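Local atomic coordinates of inositol 2-dehydrogenase (Sinorhizobium meliloti, PDB entry 4HKT), a protein that catalyses the NAD+-dependent oxidation of myo-inositol to scyllo-inosose (2-keto-myo-inositol), the first step in breaking inositol down to acetyl-CoA. Residues E143-S151 with D176-L184; D208-L216 with A224-A232. All blocks are in the same frame, centred on the assembly; numbering follows the deposited sequence.

Contact 1: residues E143-S151 with D176-L184; sequences EVEMVTITS and DFDMARFLL
Ser151 OG donates to Asp176 OD1 over 2.6 Å, the one hydrogen bond between segment 143-151 and helix 176-184. The hydroxyl comes in on the syn side of the oxygen, 23° out of the carboxylate plane. The other oxygen, OD2, accepts from Asn228 ND2 on the adjoining strand, and Arg123 adds a long, weak ion pair to OD1; together these partners hold both oxygens and so limit the rotation of the buried group. Beside the polar pair Ile149 enters, its two branches put to different uses. With CG1 anti to the carbonyl carbon (chi1 -65°), CG2 of Ile149 falls anti to the backbone N and lies 3.2 Å from Asp176 OD1, so a methyl presses close against the gripped oxygen. The longer, extended branch carries Ile149 CD1 down to the helix backbone, 3.7 Å from Ala180 N, where it also meets Met179 CG at 3.9 Å and Ala180 CB at 4.0 Å. Farther along, Val147 straddles two leucines: CG1 touches Leu183 CD1 and CG2 touches Leu184 CD2, each pair 3.9 Å apart. The row closes over the last helical turn, where Val144 CG2 lies 3.8 Å from Leu183 O. Between Val144 and Val147 a classic beta bulge, in which Glu145 and Met146 both face His243, interrupts the simple alternation of the strand. The axes run nearly antiparallel, at 152° and 9.4 Å apart. This is the layered alpha/beta packing of the Gfo/Idh/MocA C-terminal domain, a helix laid along one face of a mostly antiparallel sheet.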
loop_
_atom_site.group_PDB
_atom_site.type_symbol
_atom_site.label_atom_id
_atom_site.label_comp_id
_atom_site.label_asym_id
_atom_site.label_seq_id
_atom_site.Cartn_x
_atom_site.Cartn_y
_atom_site.Cartn_z
ATOM N N GLU B 143 13.210 -7.353 21.433
ATOM C CA GLU B 143 14.602 -7.688 21.134
ATOM C C GLU B 143 14.736 -7.974 19.631
ATOM O O GLU B 143 13.911 -8.673 19.058
ATOM C CB GLU B 143 15.085 -8.911 21.928
ATOM C CG GLU B 143 15.751 -8.626 23.268
ATOM C CD GLU B 143 17.045 -7.842 23.126
ATOM O OE1 GLU B 143 18.060 -8.376 22.567
ATOM O OE2 GLU B 143 17.018 -6.669 23.554
ATOM N N VAL B 144 15.775 -7.448 19.009
ATOM C CA VAL B 144 16.024 -7.712 17.577
ATOM C C VAL B 144 16.292 -9.201 17.425
ATOM O O VAL B 144 16.969 -9.778 18.256
ATOM C CB VAL B 144 17.210 -6.893 17.069
ATOM C CG1 VAL B 144 17.673 -7.352 15.685
ATOM C CG2 VAL B 144 16.824 -5.440 17.023
ATOM N N GLU B 145 15.700 -9.829 16.412
ATOM C CA GLU B 145 15.981 -11.236 16.104
ATOM C C GLU B 145 16.581 -11.449 14.659
ATOM O O GLU B 145 17.624 -12.066 14.491
ATOM C CB GLU B 145 14.690 -12.038 16.283
ATOM C CG GLU B 145 14.316 -12.150 17.765
ATOM C CD GLU B 145 12.971 -12.787 18.077
ATOM O OE1 GLU B 145 12.170 -13.232 17.180
ATOM O OE2 GLU B 145 12.707 -12.787 19.317
HETATM N N MSE B 146 15.899 -10.953 13.626
HETATM C CA MSE B 146 16.276 -11.297 12.240
HETATM C C MSE B 146 16.113 -10.062 11.382
HETATM O O MSE B 146 15.073 -9.430 11.406
HETATM C CB MSE B 146 15.381 -12.426 11.730
HETATM C CG MSE B 146 15.491 -13.642 12.657
HETATM SE SE MSE B 146 14.494 -15.166 11.969
HETATM C CE MSE B 146 15.832 -15.557 10.589
ATOM N N VAL B 147 17.156 -9.704 10.653
ATOM C CA VAL B 147 17.205 -8.506 9.814
ATOM C C VAL B 147 17.251 -8.971 8.378
ATOM O O VAL B 147 17.930 -9.957 8.069
ATOM C CB VAL B 147 18.491 -7.700 10.110
ATOM C CG1 VAL B 147 18.709 -6.576 9.097
ATOM C CG2 VAL B 147 18.437 -7.171 11.524
ATOM N N THR B 148 16.528 -8.293 7.497
ATOM C CA THR B 148 16.599 -8.557 6.072
ATOM C C THR B 148 16.826 -7.224 5.330
ATOM O O THR B 148 16.129 -6.197 5.573
ATOM C CB THR B 148 15.332 -9.250 5.516
ATOM O OG1 THR B 148 14.944 -10.325 6.373
ATOM C CG2 THR B 148 15.591 -9.844 4.115
ATOM N N ILE B 149 17.832 -7.242 4.484
ATOM C CA ILE B 149 18.322 -6.043 3.775
ATOM C C ILE B 149 18.405 -6.429 2.321
ATOM O O ILE B 149 19.069 -7.404 1.979
ATOM C CB ILE B 149 19.706 -5.603 4.274
ATOM C CG1 ILE B 149 19.659 -5.153 5.712
ATOM C CG2 ILE B 149 20.309 -4.461 3.428
ATOM C CD1 ILE B 149 21.028 -5.039 6.337
ATOM N N THR B 150 17.733 -5.660 1.470
ATOM C CA THR B 150 17.766 -5.846 0.050
ATOM C C THR B 150 18.209 -4.568 -0.624
ATOM O O THR B 150 17.566 -3.508 -0.450
ATOM C CB THR B 150 16.396 -6.206 -0.474
ATOM O OG1 THR B 150 15.956 -7.390 0.206
ATOM C CG2 THR B 150 16.451 -6.465 -1.997
ATOM N N SER B 151 19.277 -4.668 -1.404
ATOM C CA SER B 151 19.818 -3.515 -2.126
ATOM C C SER B 151 20.058 -3.929 -3.564
ATOM O O SER B 151 20.642 -4.974 -3.803
ATOM C CB SER B 151 21.101 -2.984 -1.478
ATOM O OG SER B 151 20.835 -2.471 -0.164
ATOM N N ASP B 176 25.524 -2.212 3.129
ATOM C CA ASP B 176 24.616 -3.162 3.794
ATOM C C ASP B 176 25.233 -3.838 4.986
ATOM O O ASP B 176 24.524 -4.076 5.946
ATOM C CB ASP B 176 24.092 -4.184 2.834
ATOM C CG ASP B 176 23.383 -3.548 1.656
ATOM O OD1 ASP B 176 22.472 -2.724 1.860
ATOM O OD2 ASP B 176 23.785 -3.836 0.516
ATOM N N PHE B 177 26.539 -4.131 4.954
ATOM C CA PHE B 177 27.231 -4.545 6.169
ATOM C C PHE B 177 27.142 -3.487 7.276
ATOM O O PHE B 177 26.871 -3.815 8.426
ATOM C CB PHE B 177 28.679 -4.896 5.917
ATOM C CG PHE B 177 28.885 -6.034 4.947
ATOM C CD1 PHE B 177 28.230 -7.231 5.099
ATOM C CD2 PHE B 177 29.777 -5.912 3.912
ATOM C CE1 PHE B 177 28.434 -8.293 4.200
ATOM C CE2 PHE B 177 30.001 -6.941 3.028
ATOM C CZ PHE B 177 29.342 -8.151 3.165
ATOM N N ASP B 178 27.431 -2.232 6.938
ATOM C CA ASP B 178 27.210 -1.146 7.892
ATOM C C ASP B 178 25.757 -1.060 8.412
ATOM O O ASP B 178 25.535 -0.949 9.620
ATOM C CB ASP B 178 27.634 0.205 7.342
ATOM C CG ASP B 178 27.460 1.280 8.371
ATOM O OD1 ASP B 178 28.204 1.271 9.360
ATOM O OD2 ASP B 178 26.535 2.113 8.235
HETATM N N MSE B 179 24.796 -1.108 7.514
HETATM C CA MSE B 179 23.373 -1.131 7.890
HETATM C C MSE B 179 23.047 -2.275 8.827
HETATM O O MSE B 179 22.351 -2.104 9.825
HETATM C CB MSE B 179 22.536 -1.144 6.620
HETATM C CG MSE B 179 21.023 -1.129 6.833
HETATM SE SE MSE B 179 20.430 0.479 7.816
HETATM C CE MSE B 179 20.944 1.789 6.453
ATOM N N ALA B 180 23.583 -3.457 8.561
ATOM C CA ALA B 180 23.379 -4.575 9.444
ATOM C C ALA B 180 23.893 -4.329 10.834
ATOM O O ALA B 180 23.196 -4.602 11.817
ATOM C CB ALA B 180 23.982 -5.863 8.847
ATOM N N ARG B 181 25.089 -3.758 10.953
ATOM C CA ARG B 181 25.620 -3.412 12.272
ATOM C C ARG B 181 24.744 -2.341 12.963
ATOM O O ARG B 181 24.493 -2.415 14.186
ATOM C CB ARG B 181 27.075 -2.910 12.157
ATOM C CG ARG B 181 28.087 -4.018 11.850
ATOM C CD ARG B 181 29.504 -3.478 11.740
ATOM N NE ARG B 181 29.967 -3.036 13.023
ATOM C CZ ARG B 181 30.089 -1.773 13.439
ATOM N NH1 ARG B 181 29.833 -0.714 12.673
ATOM N NH2 ARG B 181 30.486 -1.577 14.679
ATOM N N PHE B 182 24.281 -1.377 12.182
ATOM C CA PHE B 182 23.397 -0.302 12.669
ATOM C C PHE B 182 22.060 -0.853 13.232
ATOM O O PHE B 182 21.542 -0.325 14.224
ATOM C CB PHE B 182 23.147 0.643 11.514
ATOM C CG PHE B 182 22.375 1.896 11.840
ATOM C CD1 PHE B 182 22.861 2.823 12.730
ATOM C CD2 PHE B 182 21.197 2.189 11.148
ATOM C CE1 PHE B 182 22.152 3.992 13.003
ATOM C CE2 PHE B 182 20.491 3.370 11.400
ATOM C CZ PHE B 182 20.982 4.265 12.321
ATOM N N LEU B 183 21.506 -1.865 12.581
ATOM C CA LEU B 183 20.191 -2.404 12.914
ATOM C C LEU B 183 20.241 -3.498 13.952
ATOM O O LEU B 183 19.317 -3.601 14.797
ATOM C CB LEU B 183 19.497 -2.957 11.674
ATOM C CG LEU B 183 19.228 -1.998 10.540
ATOM C CD1 LEU B 183 18.631 -2.699 9.344
ATOM C CD2 LEU B 183 18.312 -0.894 11.006
ATOM N N LEU B 184 21.304 -4.309 13.912
ATOM C CA LEU B 184 21.401 -5.433 14.826
ATOM C C LEU B 184 21.627 -5.000 16.235
ATOM O O LEU B 184 21.215 -5.713 17.154
ATOM C CB LEU B 184 22.532 -6.386 14.489
ATOM C CG LEU B 184 22.289 -7.321 13.321
ATOM C CD1 LEU B 184 23.619 -7.820 12.803
ATOM C CD2 LEU B 184 21.359 -8.462 13.709
#

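Contact 2: residues D208-L216 with A224-A232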
loop_
_atom_site.group_PDB
_atom_site.type_symbol
_atom_site.label_atom_id
_atom_site.label_comp_id
_atom_site.label_asym_id
_atom_site.label_seq_id
_atom_site.Cartn_x
_atom_site.Cartn_y
_atom_site.Cartn_z
ATOM N N ASP B 208 34.855 -10.226 -10.855
ATOM C CA ASP B 208 33.874 -9.762 -9.885
ATOM C C ASP B 208 32.586 -10.607 -10.021
ATOM O O ASP B 208 32.464 -11.427 -10.896
ATOM C CB ASP B 208 33.579 -8.270 -10.084
ATOM C CG ASP B 208 33.018 -7.596 -8.847
ATOM O OD1 ASP B 208 33.000 -8.212 -7.723
ATOM O OD2 ASP B 208 32.581 -6.422 -8.994
ATOM N N TYR B 209 31.645 -10.372 -9.115
ATOM C CA TYR B 209 30.377 -10.999 -9.133
ATOM C C TYR B 209 29.374 -9.879 -9.223
ATOM O O TYR B 209 29.668 -8.734 -8.818
ATOM C CB TYR B 209 30.176 -11.793 -7.816
ATOM C CG TYR B 209 31.101 -12.989 -7.612
ATOM C CD1 TYR B 209 30.891 -14.183 -8.300
ATOM C CD2 TYR B 209 32.149 -12.940 -6.684
ATOM C CE1 TYR B 209 31.723 -15.285 -8.121
ATOM C CE2 TYR B 209 32.977 -14.040 -6.490
ATOM C CZ TYR B 209 32.756 -15.203 -7.214
ATOM O OH TYR B 209 33.572 -16.290 -6.979
ATOM N N ASP B 210 28.152 -10.208 -9.632
ATOM C CA ASP B 210 27.088 -9.201 -9.731
ATOM C C ASP B 210 25.802 -9.469 -8.958
ATOM O O ASP B 210 24.905 -8.616 -8.933
ATOM C CB ASP B 210 26.781 -8.900 -11.204
ATOM C CG ASP B 210 26.196 -10.102 -11.950
ATOM O OD1 ASP B 210 25.407 -10.910 -11.350
ATOM O OD2 ASP B 210 26.534 -10.228 -13.168
ATOM N N SER B 211 25.706 -10.636 -8.332
ATOM C CA SER B 211 24.526 -11.076 -7.607
ATOM C C SER B 211 24.998 -11.896 -6.397
ATOM O O SER B 211 25.654 -12.943 -6.557
ATOM C CB SER B 211 23.661 -11.960 -8.498
ATOM O OG SER B 211 23.312 -11.282 -9.695
ATOM N N VAL B 212 24.705 -11.399 -5.175
ATOM C CA VAL B 212 25.288 -11.981 -3.969
ATOM C C VAL B 212 24.249 -12.021 -2.854
ATOM O O VAL B 212 23.341 -11.177 -2.787
ATOM C CB VAL B 212 26.561 -11.241 -3.476
ATOM C CG1 VAL B 212 27.640 -11.226 -4.533
ATOM C CG2 VAL B 212 26.281 -9.810 -3.073
ATOM N N SER B 213 24.438 -12.978 -1.964
ATOM C CA SER B 213 23.579 -13.210 -0.825
ATOM C C SER B 213 24.515 -13.457 0.368
ATOM O O SER B 213 25.523 -14.166 0.245
ATOM C CB SER B 213 22.734 -14.438 -1.036
ATOM O OG SER B 213 21.956 -14.394 -2.198
ATOM N N VAL B 214 24.203 -12.841 1.509
ATOM C CA VAL B 214 25.056 -12.958 2.705
ATOM C C VAL B 214 24.198 -13.192 3.950
ATOM O O VAL B 214 23.132 -12.670 4.033
ATOM C CB VAL B 214 25.893 -11.707 2.928
ATOM C CG1 VAL B 214 26.892 -11.946 4.049
ATOM C CG2 VAL B 214 26.660 -11.311 1.682
ATOM N N ILE B 215 24.657 -14.032 4.860
ATOM C CA ILE B 215 24.094 -14.150 6.190
ATOM C C ILE B 215 25.177 -13.809 7.216
ATOM O O ILE B 215 26.264 -14.410 7.209
ATOM C CB ILE B 215 23.593 -15.566 6.529
ATOM C CG1 ILE B 215 22.620 -16.096 5.503
ATOM C CG2 ILE B 215 22.942 -15.552 7.918
ATOM C CD1 ILE B 215 22.456 -17.623 5.592
ATOM N N LEU B 216 24.852 -12.846 8.080
ATOM C CA LEU B 216 25.642 -12.457 9.215
ATOM C C LEU B 216 24.976 -12.962 10.495
ATOM O O LEU B 216 23.749 -12.957 10.578
ATOM C CB LEU B 216 25.699 -10.925 9.312
ATOM C CG LEU B 216 26.068 -10.136 8.068
ATOM C CD1 LEU B 216 26.129 -8.646 8.407
ATOM C CD2 LEU B 216 27.387 -10.643 7.596
ATOM N N ALA B 224 21.294 -11.561 10.140
ATOM C CA ALA B 224 21.015 -10.572 9.112
ATOM C C ALA B 224 21.277 -11.214 7.778
ATOM O O ALA B 224 22.313 -11.758 7.561
ATOM C CB ALA B 224 21.890 -9.336 9.270
ATOM N N ILE B 225 20.281 -11.174 6.916
ATOM C CA ILE B 225 20.403 -11.636 5.587
ATOM C C ILE B 225 20.491 -10.419 4.685
ATOM O O ILE B 225 19.701 -9.470 4.809
ATOM C CB ILE B 225 19.141 -12.403 5.194
ATOM C CG1 ILE B 225 18.905 -13.589 6.096
ATOM C CG2 ILE B 225 19.252 -12.922 3.784
ATOM C CD1 ILE B 225 17.590 -14.307 5.810
ATOM N N ILE B 226 21.414 -10.462 3.744
ATOM C CA ILE B 226 21.599 -9.356 2.829
ATOM C C ILE B 226 21.528 -9.941 1.421
ATOM O O ILE B 226 22.175 -10.949 1.111
ATOM C CB ILE B 226 22.956 -8.673 2.983
ATOM C CG1 ILE B 226 23.090 -7.978 4.309
ATOM C CG2 ILE B 226 23.186 -7.691 1.827
ATOM C CD1 ILE B 226 24.549 -7.836 4.692
ATOM N N SER B 227 20.753 -9.286 0.577
ATOM C CA SER B 227 20.637 -9.620 -0.859
ATOM C C SER B 227 21.077 -8.404 -1.704
ATOM O O SER B 227 20.593 -7.303 -1.475
ATOM C CB SER B 227 19.163 -9.889 -1.130
ATOM O OG SER B 227 18.895 -10.255 -2.441
ATOM N N ASN B 228 21.968 -8.601 -2.672
ATOM C CA ASN B 228 22.421 -7.500 -3.542
ATOM C C ASN B 228 22.346 -7.965 -4.973
ATOM O O ASN B 228 22.774 -9.076 -5.270
ATOM C CB ASN B 228 23.889 -7.184 -3.342
ATOM C CG ASN B 228 24.225 -6.353 -2.125
ATOM O OD1 ASN B 228 25.415 -6.058 -1.937
ATOM N ND2 ASN B 228 23.259 -5.926 -1.339
ATOM N N SER B 229 21.901 -7.074 -5.864
ATOM C CA SER B 229 21.978 -7.259 -7.302
ATOM C C SER B 229 22.466 -5.951 -7.943
ATOM O O SER B 229 22.067 -4.842 -7.556
ATOM C CB SER B 229 20.632 -7.642 -7.919
ATOM O OG SER B 229 20.735 -7.699 -9.370
ATOM N N ARG B 230 23.357 -6.092 -8.902
ATOM C CA ARG B 230 23.843 -4.931 -9.603
ATOM C C ARG B 230 22.829 -4.247 -10.535
ATOM O O ARG B 230 23.123 -3.157 -11.012
ATOM C CB ARG B 230 25.092 -5.286 -10.409
ATOM C CG ARG B 230 26.393 -5.306 -9.618
ATOM C CD ARG B 230 26.691 -3.979 -8.949
ATOM N NE ARG B 230 28.068 -3.886 -8.516
ATOM C CZ ARG B 230 28.592 -2.855 -7.877
ATOM N NH1 ARG B 230 27.847 -1.794 -7.609
ATOM N NH2 ARG B 230 29.870 -2.880 -7.509
ATOM N N ARG B 231 21.690 -4.866 -10.843
ATOM C CA ARG B 231 20.780 -4.341 -11.869
ATOM C C ARG B 231 19.332 -4.646 -11.543
ATOM O O ARG B 231 18.954 -5.827 -11.345
ATOM C CB ARG B 231 21.084 -4.943 -13.254
ATOM C CG ARG B 231 20.218 -4.376 -14.390
ATOM C CD ARG B 231 19.051 -5.258 -14.844
ATOM N NE ARG B 231 19.496 -6.535 -15.454
ATOM C CZ ARG B 231 19.464 -7.708 -14.815
ATOM N NH1 ARG B 231 18.991 -7.755 -13.553
ATOM N NH2 ARG B 231 19.885 -8.836 -15.405
ATOM N N ALA B 232 18.514 -3.580 -11.499
ATOM C CA ALA B 232 17.064 -3.671 -11.330
ATOM C C ALA B 232 16.424 -2.666 -12.289
ATOM O O ALA B 232 16.693 -1.469 -12.172
ATOM C CB ALA B 232 16.689 -3.325 -9.915
HETATM O O HOH W 1 32.332 -3.987 -7.720
HETATM O O HOH W 2 29.940 -5.933 -9.350
HETATM O O HOH W 3 20.734 -10.311 -9.712
#
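Val212, Val214 and Leu216 each exchange a pair of backbone hydrogen bonds, with Asn228, Ile226 and Ala224 respectively, and Arg230 N adds a seventh, to Asp210 O, at 3.0 Å. With chi1 of -59° placing CG1 beside the backbone N, Val212 CG2 falls between that N and the carbonyl carbon and meets Asn228 CB at 3.6 Å. The amide beyond reaches past the hairpin: OD1 accepts from Thr173, and ND2, besides its bond to Asp176, meets Ser227 O from above the carbonyl plane. A leucine in place of Asn228 would probably leave the Asp176 carboxylate and the Thr173 hydroxyl without their amide partner in a buried place. On the other face, a water donates to Ser211 OG and also bonds Ser229 OG, at 2.6 Å; Ser211 OG itself donates to Asp210 OD1 at 2.7 Å. Ser213 OG is paired with Gln223 of the second subunit. Near the open end, Arg230 keeps two waters in the plane of its guanidinium edge, through NE and NH2. Both donate to Asp208 OD2, whereas direct salt bridges run to Asp171 and Asp153. The chemistry implies a ladder closed by backbone bonds, with many buried polar groups partnered by water, neighbouring elements and a second subunit.

Read from the N terminus, segment 143-151 comes first, and the chain then passes through mainly helical connections before helix 176-184 packs back along it, so contact 1 closes a loop of 24 residues. Contact 2 opens only afterwards: segment 208-216, whose strand begins at Ser211, turns back through a short hairpin into 224-232. The two loops are therefore in series, neither nested nor crossed, yet they meet in space. Strand 223-229 lies beside strand 144-152, parallel to it, with Val147 O accepting from Ile225 N, and the helix also covers the hairpin, where Ala180 CB packs on Leu216 CD1. Sheet and helix become one unit, and both contacts also reach the second subunit.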